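Local coordinates for protein decapping nuclease RAI1 (Scheffersomyces stipitis, PDB 5BTO) that removes non-canonical caps from RNA, hydrolysing NAD-capped 5' ends with the help of a divalent metal cation, at residues V269-W280 / I313-E324. Numbering follows the deposited sequence.
Sequences VVNFEKKLFKTW and IPLLIKNNALTE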
ATOM      1  N   VAL A 269      16.465  -1.822  27.189  1.00 17.10           N
ATOM      2  CA  VAL A 269      15.436  -0.825  26.897  1.00 18.38           C
ATOM      3  C   VAL A 269      14.824  -1.130  25.531  1.00 18.84           C
ATOM      4  O   VAL A 269      13.601  -1.048  25.342  1.00 18.68           O
ATOM      5  CB  VAL A 269      15.989   0.602  26.936  1.00 16.61           C
ATOM      6  CG1 VAL A 269      14.901   1.598  26.579  1.00 19.75           C
ATOM      7  CG2 VAL A 269      16.520   0.902  28.331  1.00 17.90           C
ATOM      8  N   VAL A 270      15.679  -1.507  24.587  1.00 21.66           N
ATOM      9  CA  VAL A 270      15.200  -1.935  23.267  1.00 25.88           C
ATOM     10  C   VAL A 270      14.215  -3.091  23.366  1.00 25.20           C
ATOM     11  O   VAL A 270      13.120  -3.051  22.767  1.00 26.53           O
ATOM     12  CB  VAL A 270      16.370  -2.365  22.371  1.00 31.05           C
ATOM     13  CG1 VAL A 270      15.865  -3.170  21.170  1.00 33.62           C
ATOM     14  CG2 VAL A 270      17.142  -1.148  21.926  1.00 32.20           C
ATOM     15  N   ASN A 271      14.608  -4.123  24.110  1.00 25.48           N
ATOM     16  CA  ASN A 271      13.773  -5.301  24.287  1.00 27.46           C
ATOM     17  C   ASN A 271      12.451  -4.887  24.905  1.00 25.22           C
ATOM     18  O   ASN A 271      11.383  -5.326  24.475  1.00 27.76           O
ATOM     19  CB  ASN A 271      14.441  -6.346  25.192  1.00 27.69           C
ATOM     20  CG  ASN A 271      15.643  -7.020  24.543  1.00 29.92           C
ATOM     21  OD1 ASN A 271      15.785  -7.025  23.323  1.00 29.74           O
ATOM     22  ND2 ASN A 271      16.511  -7.608  25.371  1.00 31.20           N
ATOM     23  N   PHE A 272      12.523  -4.030  25.918  1.00 19.71           N
ATOM     24  CA  PHE A 272      11.317  -3.638  26.625  1.00 16.24           C
ATOM     25  C   PHE A 272      10.360  -2.883  25.713  1.00 15.18           C
ATOM     26  O   PHE A 272       9.138  -3.093  25.756  1.00 17.15           O
ATOM     27  CB  PHE A 272      11.665  -2.784  27.845  1.00 14.80           C
ATOM     28  CG  PHE A 272      10.468  -2.347  28.644  1.00 15.65           C
ATOM     29  CD1 PHE A 272       9.458  -3.244  28.951  1.00 16.37           C
ATOM     30  CD2 PHE A 272      10.355  -1.045  29.086  1.00 15.70           C
ATOM     31  CE1 PHE A 272       8.348  -2.839  29.682  1.00 17.12           C
ATOM     32  CE2 PHE A 272       9.249  -0.635  29.831  1.00 16.51           C
ATOM     33  CZ  PHE A 272       8.247  -1.538  30.127  1.00 17.03           C
ATOM     34  N   GLU A 273      10.907  -1.994  24.888  1.00 16.53           N
ATOM     35  CA  GLU A 273      10.046  -1.170  24.050  1.00 18.53           C
ATOM     36  C   GLU A 273       9.182  -2.004  23.115  1.00 18.07           C
ATOM     37  O   GLU A 273       8.005  -1.686  22.913  1.00 18.04           O
ATOM     38  CB  GLU A 273      10.837  -0.138  23.249  1.00 19.92           C
ATOM     39  CG  GLU A 273       9.919   0.841  22.533  1.00 21.21           C
ATOM     40  CD  GLU A 273      10.655   1.724  21.569  1.00 25.37           C
ATOM     41  OE1 GLU A 273      11.015   1.231  20.479  1.00 27.19           O
ATOM     42  OE2 GLU A 273      10.869   2.906  21.902  1.00 26.75           O
ATOM     43  N   LYS A 274       9.761  -3.060  22.546  1.00 18.01           N
ATOM     44  CA  LYS A 274       9.007  -3.966  21.682  1.00 19.37           C
ATOM     45  C   LYS A 274       7.835  -4.576  22.443  1.00 17.01           C
ATOM     46  O   LYS A 274       6.725  -4.681  21.913  1.00 16.26           O
ATOM     47  CB  LYS A 274       9.900  -5.090  21.137  1.00 23.74           C
ATOM     48  CG  LYS A 274      10.994  -4.623  20.204  1.00 30.37           C
ATOM     49  CD  LYS A 274      11.852  -5.797  19.745  1.00 34.10           C
ATOM     50  CE  LYS A 274      10.986  -6.966  19.278  1.00 39.67           C
ATOM     51  NZ  LYS A 274      10.001  -6.557  18.235  1.00 44.00           N
ATOM     52  N   LYS A 275       8.091  -4.975  23.687  1.00 15.29           N
ATOM     53  CA  LYS A 275       7.065  -5.617  24.505  1.00 16.45           C
ATOM     54  C   LYS A 275       6.010  -4.601  24.908  1.00 15.54           C
ATOM     55  O   LYS A 275       4.811  -4.890  24.901  1.00 15.73           O
ATOM     56  CB  LYS A 275       7.681  -6.243  25.765  1.00 20.14           C
ATOM     57  CG  LYS A 275       8.628  -7.415  25.504  1.00 24.03           C
ATOM     58  CD  LYS A 275       9.219  -7.942  26.815  1.00 28.30           C
ATOM     59  CE  LYS A 275      10.293  -8.989  26.571  1.00 31.48           C
ATOM     60  NZ  LYS A 275      10.851  -9.486  27.858  1.00 33.55           N
ATOM     61  N   LEU A 276       6.462  -3.411  25.283  1.00 12.86           N
ATOM     62  CA  LEU A 276       5.560  -2.365  25.743  1.00 12.24           C
ATOM     63  C   LEU A 276       4.618  -1.939  24.618  1.00 12.17           C
ATOM     64  O   LEU A 276       3.432  -1.694  24.856  1.00 12.61           O
ATOM     65  CB  LEU A 276       6.360  -1.166  26.281  1.00 14.81           C
ATOM     66  CG  LEU A 276       5.573  -0.033  26.951  1.00 13.69           C
ATOM     67  CD1 LEU A 276       4.857  -0.532  28.211  1.00 16.10           C
ATOM     68  CD2 LEU A 276       6.504   1.122  27.307  1.00 16.96           C
ATOM     69  N   PHE A 277       5.138  -1.863  23.389  1.00 12.77           N
ATOM     70  CA  PHE A 277       4.290  -1.555  22.241  1.00 11.99           C
ATOM     71  C   PHE A 277       3.228  -2.641  22.036  1.00 12.88           C
ATOM     72  O   PHE A 277       2.059  -2.333  21.815  1.00 11.78           O
ATOM     73  CB  PHE A 277       5.147  -1.420  20.974  1.00 10.92           C
ATOM     74  CG  PHE A 277       4.338  -1.311  19.696  1.00 10.34           C
ATOM     75  CD1 PHE A 277       3.454  -0.266  19.511  1.00 12.83           C
ATOM     76  CD2 PHE A 277       4.506  -2.240  18.686  1.00 11.93           C
ATOM     77  CE1 PHE A 277       2.712  -0.157  18.335  1.00 13.34           C
ATOM     78  CE2 PHE A 277       3.778  -2.148  17.503  1.00 13.82           C
ATOM     79  CZ  PHE A 277       2.879  -1.099  17.328  1.00 13.32           C
ATOM     80  N   LYS A 278       3.631  -3.910  22.098  1.00 12.92           N
ATOM     81  CA  LYS A 278       2.654  -4.996  21.980  1.00 13.07           C
ATOM     82  C   LYS A 278       1.608  -4.940  23.099  1.00 12.17           C
ATOM     83  O   LYS A 278       0.429  -5.170  22.868  1.00 12.95           O
ATOM     84  CB  LYS A 278       3.329  -6.365  21.924  1.00 15.99           C
ATOM     85  CG  LYS A 278       3.950  -6.675  20.552  1.00 21.90           C
ATOM     86  CD  LYS A 278       4.463  -8.111  20.472  1.00 27.48           C
ATOM     87  CE  LYS A 278       5.178  -8.395  19.145  1.00 31.01           C
ATOM     88  NZ  LYS A 278       6.624  -7.987  19.163  1.00 30.86           N
ATOM     89  N   THR A 279       2.050  -4.637  24.316  1.00 12.48           N
ATOM     90  CA  THR A 279       1.117  -4.493  25.420  1.00 13.11           C
ATOM     91  C   THR A 279       0.147  -3.332  25.181  1.00 12.73           C
ATOM     92  O   THR A 279      -1.055  -3.457  25.431  1.00 12.94           O
ATOM     93  CB  THR A 279       1.853  -4.305  26.757  1.00 13.47           C
ATOM     94  OG1 THR A 279       2.591  -5.494  27.052  1.00 17.23           O
ATOM     95  CG2 THR A 279       0.851  -4.018  27.913  1.00 14.82           C
ATOM     96  N   TRP A 280       0.657  -2.200  24.711  1.00 12.64           N
ATOM     97  CA  TRP A 280      -0.221  -1.088  24.363  1.00 11.75           C
ATOM     98  C   TRP A 280      -1.272  -1.552  23.337  1.00 12.15           C
ATOM     99  O   TRP A 280      -2.472  -1.270  23.465  1.00 13.66           O
ATOM    100  CB  TRP A 280       0.570   0.109  23.797  1.00 13.05           C
ATOM    101  CG  TRP A 280      -0.372   1.102  23.203  1.00 13.30           C
ATOM    102  CD1 TRP A 280      -1.130   2.023  23.875  1.00 14.88           C
ATOM    103  CD2 TRP A 280      -0.745   1.209  21.819  1.00 12.65           C
ATOM    104  NE1 TRP A 280      -1.932   2.710  22.993  1.00 13.25           N
ATOM    105  CE2 TRP A 280      -1.713   2.230  21.727  1.00 13.68           C
ATOM    106  CE3 TRP A 280      -0.339   0.550  20.653  1.00 13.30           C
ATOM    107  CZ2 TRP A 280      -2.278   2.610  20.510  1.00 15.81           C
ATOM    108  CZ3 TRP A 280      -0.909   0.924  19.445  1.00 15.46           C
ATOM    109  CH2 TRP A 280      -1.862   1.948  19.384  1.00 15.08           C
ATOM    110  N   ILE A 313       1.223   5.409  27.108  1.00 13.20           N
ATOM    111  CA  ILE A 313       2.301   4.626  26.510  1.00 13.23           C
ATOM    112  C   ILE A 313       2.799   5.178  25.159  1.00 14.52           C
ATOM    113  O   ILE A 313       4.003   5.222  24.917  1.00 13.27           O
ATOM    114  CB  ILE A 313       1.949   3.119  26.392  1.00 12.72           C
ATOM    115  CG1 ILE A 313       1.815   2.501  27.796  1.00 13.58           C
ATOM    116  CG2 ILE A 313       3.027   2.385  25.592  1.00 12.26           C
ATOM    117  CD1 ILE A 313       1.296   1.065  27.803  1.00 15.09           C
ATOM    118  N   PRO A 314       1.879   5.601  24.277  1.00 13.91           N
ATOM    119  CA  PRO A 314       2.379   6.086  22.977  1.00 14.27           C
ATOM    120  C   PRO A 314       3.386   7.229  23.113  1.00 14.61           C
ATOM    121  O   PRO A 314       4.365   7.264  22.364  1.00 14.92           O
ATOM    122  CB  PRO A 314       1.100   6.546  22.263  1.00 14.35           C
ATOM    123  CG  PRO A 314       0.047   5.625  22.818  1.00 13.91           C
ATOM    124  CD  PRO A 314       0.406   5.495  24.297  1.00 13.56           C
ATOM    125  N   LEU A 315       3.171   8.134  24.067  1.00 14.84           N
ATOM    126  CA  LEU A 315       4.087   9.254  24.247  1.00 14.48           C
ATOM    127  C   LEU A 315       5.412   8.806  24.882  1.00 15.40           C
ATOM    128  O   LEU A 315       6.484   9.313  24.531  1.00 14.99           O
ATOM    129  CB  LEU A 315       3.432  10.369  25.065  1.00 15.42           C
ATOM    130  CG  LEU A 315       4.268  11.629  25.261  1.00 16.82           C
ATOM    131  CD1 LEU A 315       4.652  12.271  23.928  1.00 18.65           C
ATOM    132  CD2 LEU A 315       3.513  12.609  26.144  1.00 20.54           C
ATOM    133  N   LEU A 316       5.349   7.851  25.806  1.00 14.22           N
ATOM    134  CA  LEU A 316       6.588   7.269  26.337  1.00 15.65           C
ATOM    135  C   LEU A 316       7.454   6.703  25.212  1.00 16.27           C
ATOM    136  O   LEU A 316       8.668   6.914  25.173  1.00 17.57           O
ATOM    137  CB  LEU A 316       6.298   6.171  27.352  1.00 17.17           C
ATOM    138  CG  LEU A 316       5.852   6.607  28.741  1.00 20.21           C
ATOM    139  CD1 LEU A 316       5.581   5.381  29.592  1.00 19.67           C
ATOM    140  CD2 LEU A 316       6.940   7.483  29.376  1.00 21.93           C
ATOM    141  N   ILE A 317       6.825   5.978  24.296  1.00 14.19           N
ATOM    142  CA  ILE A 317       7.555   5.407  23.166  1.00 14.96           C
ATOM    143  C   ILE A 317       8.114   6.503  22.247  1.00 15.66           C
ATOM    144  O   ILE A 317       9.289   6.466  21.842  1.00 17.25           O
ATOM    145  CB  ILE A 317       6.659   4.420  22.397  1.00 14.11           C
ATOM    146  CG1 ILE A 317       6.439   3.152  23.237  1.00 14.74           C
ATOM    147  CG2 ILE A 317       7.269   4.041  21.048  1.00 16.01           C
ATOM    148  CD1 ILE A 317       5.446   2.193  22.632  1.00 16.24           C
ATOM    149  N   LYS A 318       7.286   7.490  21.938  1.00 15.38           N
ATOM    150  CA  LYS A 318       7.715   8.593  21.086  1.00 16.02           C
ATOM    151  C   LYS A 318       8.928   9.316  21.660  1.00 17.43           C
ATOM    152  O   LYS A 318       9.851   9.679  20.921  1.00 19.79           O
ATOM    153  CB  LYS A 318       6.572   9.583  20.860  1.00 18.11           C
ATOM    154  CG  LYS A 318       6.911  10.718  19.901  1.00 21.86           C
ATOM    155  CD  LYS A 318       5.699  11.597  19.660  1.00 27.26           C
ATOM    156  CE  LYS A 318       5.979  12.670  18.617  1.00 35.48           C
ATOM    157  NZ  LYS A 318       6.081  12.107  17.233  1.00 40.13           N
ATOM    158  N   ASN A 319       8.913   9.539  22.974  1.00 16.88           N
ATOM    159  CA  ASN A 319       9.985  10.271  23.639  1.00 17.71           C
ATOM    160  C   ASN A 319      11.238   9.465  23.986  1.00 22.06           C
ATOM    161  O   ASN A 319      12.189  10.008  24.573  1.00 26.05           O
ATOM    162  CB  ASN A 319       9.447  10.942  24.895  1.00 19.40           C
ATOM    163  CG  ASN A 319       8.578  12.130  24.578  1.00 22.98           C
ATOM    164  OD1 ASN A 319       8.669  12.700  23.495  1.00 26.92           O
ATOM    165  ND2 ASN A 319       7.729  12.513  25.520  1.00 25.84           N
ATOM    166  N   ASN A 320      11.241   8.186  23.632  1.00 18.98           N
ATOM    167  CA  ASN A 320      12.432   7.346  23.791  1.00 20.87           C
ATOM    168  C   ASN A 320      13.439   7.543  22.652  1.00 30.45           C
ATOM    169  O   ASN A 320      13.176   7.163  21.518  1.00 33.88           O
ATOM    170  CB  ASN A 320      12.030   5.870  23.859  1.00 21.72           C
ATOM    171  CG  ASN A 320      13.225   4.944  23.971  1.00 22.36           C
ATOM    172  OD1 ASN A 320      14.326   5.373  24.321  1.00 25.24           O
ATOM    173  ND2 ASN A 320      13.015   3.666  23.679  1.00 23.34           N
ATOM    174  N   ALA A 321      14.596   8.119  22.961  1.00 36.18           N
ATOM    175  CA  ALA A 321      15.633   8.356  21.950  1.00 41.46           C
ATOM    176  C   ALA A 321      16.057   7.088  21.195  1.00 44.03           C
ATOM    177  O   ALA A 321      16.217   7.112  19.970  1.00 46.43           O
ATOM    178  CB  ALA A 321      16.846   9.021  22.582  1.00 42.77           C
ATOM    179  N   LEU A 322      16.261   5.999  21.935  1.00 43.20           N
ATOM    180  CA  LEU A 322      16.606   4.697  21.357  1.00 41.21           C
ATOM    181  C   LEU A 322      15.470   4.221  20.469  1.00 38.97           C
ATOM    182  O   LEU A 322      14.323   4.559  20.725  1.00 40.05           O
ATOM    183  CB  LEU A 322      16.839   3.686  22.468  1.00 37.97           C
ATOM    184  CG  LEU A 322      17.784   4.194  23.551  1.00 37.72           C
ATOM    185  CD1 LEU A 322      17.911   3.179  24.680  1.00 41.05           C
ATOM    186  CD2 LEU A 322      19.141   4.494  22.935  1.00 33.14           C
ATOM    187  N   THR A 323      15.774   3.411  19.453  1.00 39.91           N
ATOM    188  CA  THR A 323      14.817   3.216  18.354  1.00 42.65           C
ATOM    189  C   THR A 323      14.522   1.779  17.874  1.00 43.05           C
ATOM    190  O   THR A 323      15.403   0.916  17.861  1.00 43.35           O
ATOM    191  CB  THR A 323      15.249   4.063  17.131  1.00 45.57           C
ATOM    192  OG1 THR A 323      15.447   5.425  17.537  1.00 49.09           O
ATOM    193  CG2 THR A 323      14.201   4.011  16.037  1.00 46.47           C
ATOM    194  N   GLU A 324      13.257   1.558  17.501  1.00 43.32           N
ATOM    195  CA  GLU A 324      12.774   0.422  16.686  1.00 47.42           C
ATOM    196  C   GLU A 324      11.440  -0.155  17.194  1.00 45.77           C
ATOM    197  O   GLU A 324      10.887  -1.115  16.628  1.00 43.07           O
ATOM    198  CB  GLU A 324      13.815  -0.687  16.517  1.00 51.72           C
ATOM    199  CG  GLU A 324      13.796  -1.718  17.623  1.00 55.65           C
ATOM    200  CD  GLU A 324      14.536  -2.979  17.250  1.00 58.23           C
ATOM    201  OE1 GLU A 324      15.189  -2.991  16.181  1.00 60.13           O
ATOM    202  OE2 GLU A 324      14.461  -3.959  18.020  1.00 58.60           O
TER
HETATM  203  O   HOH W   1      11.025   2.822  18.421  1.00 28.23           O
HETATM  204  O   HOH W   2      11.783   4.710  20.337  1.00 36.89           O
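E273 OE2 is met by the side-chain amide of N320, in the loop that follows helix 313-318, and by a water. N320 ND2 donates to E273 OE2 at 2.9 Å with an N-H...O angle of 147°; the amide descends from above the carboxylate plane, the two planes steeply inclined. The water lies 2.6 Å from both E273 OE2 and L322 O, and its protons cannot be assigned among the acceptors around it. The other oxygen, E273 OE1, accepts from a second water, which takes the backbone N-H of E324, so the carboxylate is joined to the loop directly at N320 and through water at E324. E273 reaches the loop because CG stands anti to the backbone N (chi1 -172°) and chi2 keeps the chain extended, passing I317 CG2. With an alanine in place of E273, N320 ND2 would probably lose its acceptor and the two waters the carboxylate they share, freeing the 320-324 loop to shift.

Flanking this polar patch, V269 CG1 meets L322 CD1 at 3.9 Å, the two side chains crossing at about a right angle. Toward the C-terminal part of 269-280 the contact becomes apolar. I317 CD1 rests against F277 CB, while I313 CG2 lies 3.8 Å from L276 CG and equally near W280 CB. P314 CG lies over one face of the W280 indole, 3.5 Å from W280 NE1; C333 of helix 333-350 touches both residues.

The segment axes run nearly antiparallel (155°) and approach to 10.4 Å, which indicates helix-on-helix packing through intervening side chains. Q282, a substrate-binding residue, follows shortly after W280. The pairing packs helix 313-318 and its following loop against helix 266-286, which follows strand 254-261, bearer of metal ligands E256 and L257, in this PD-(D/E)XK nuclease fold.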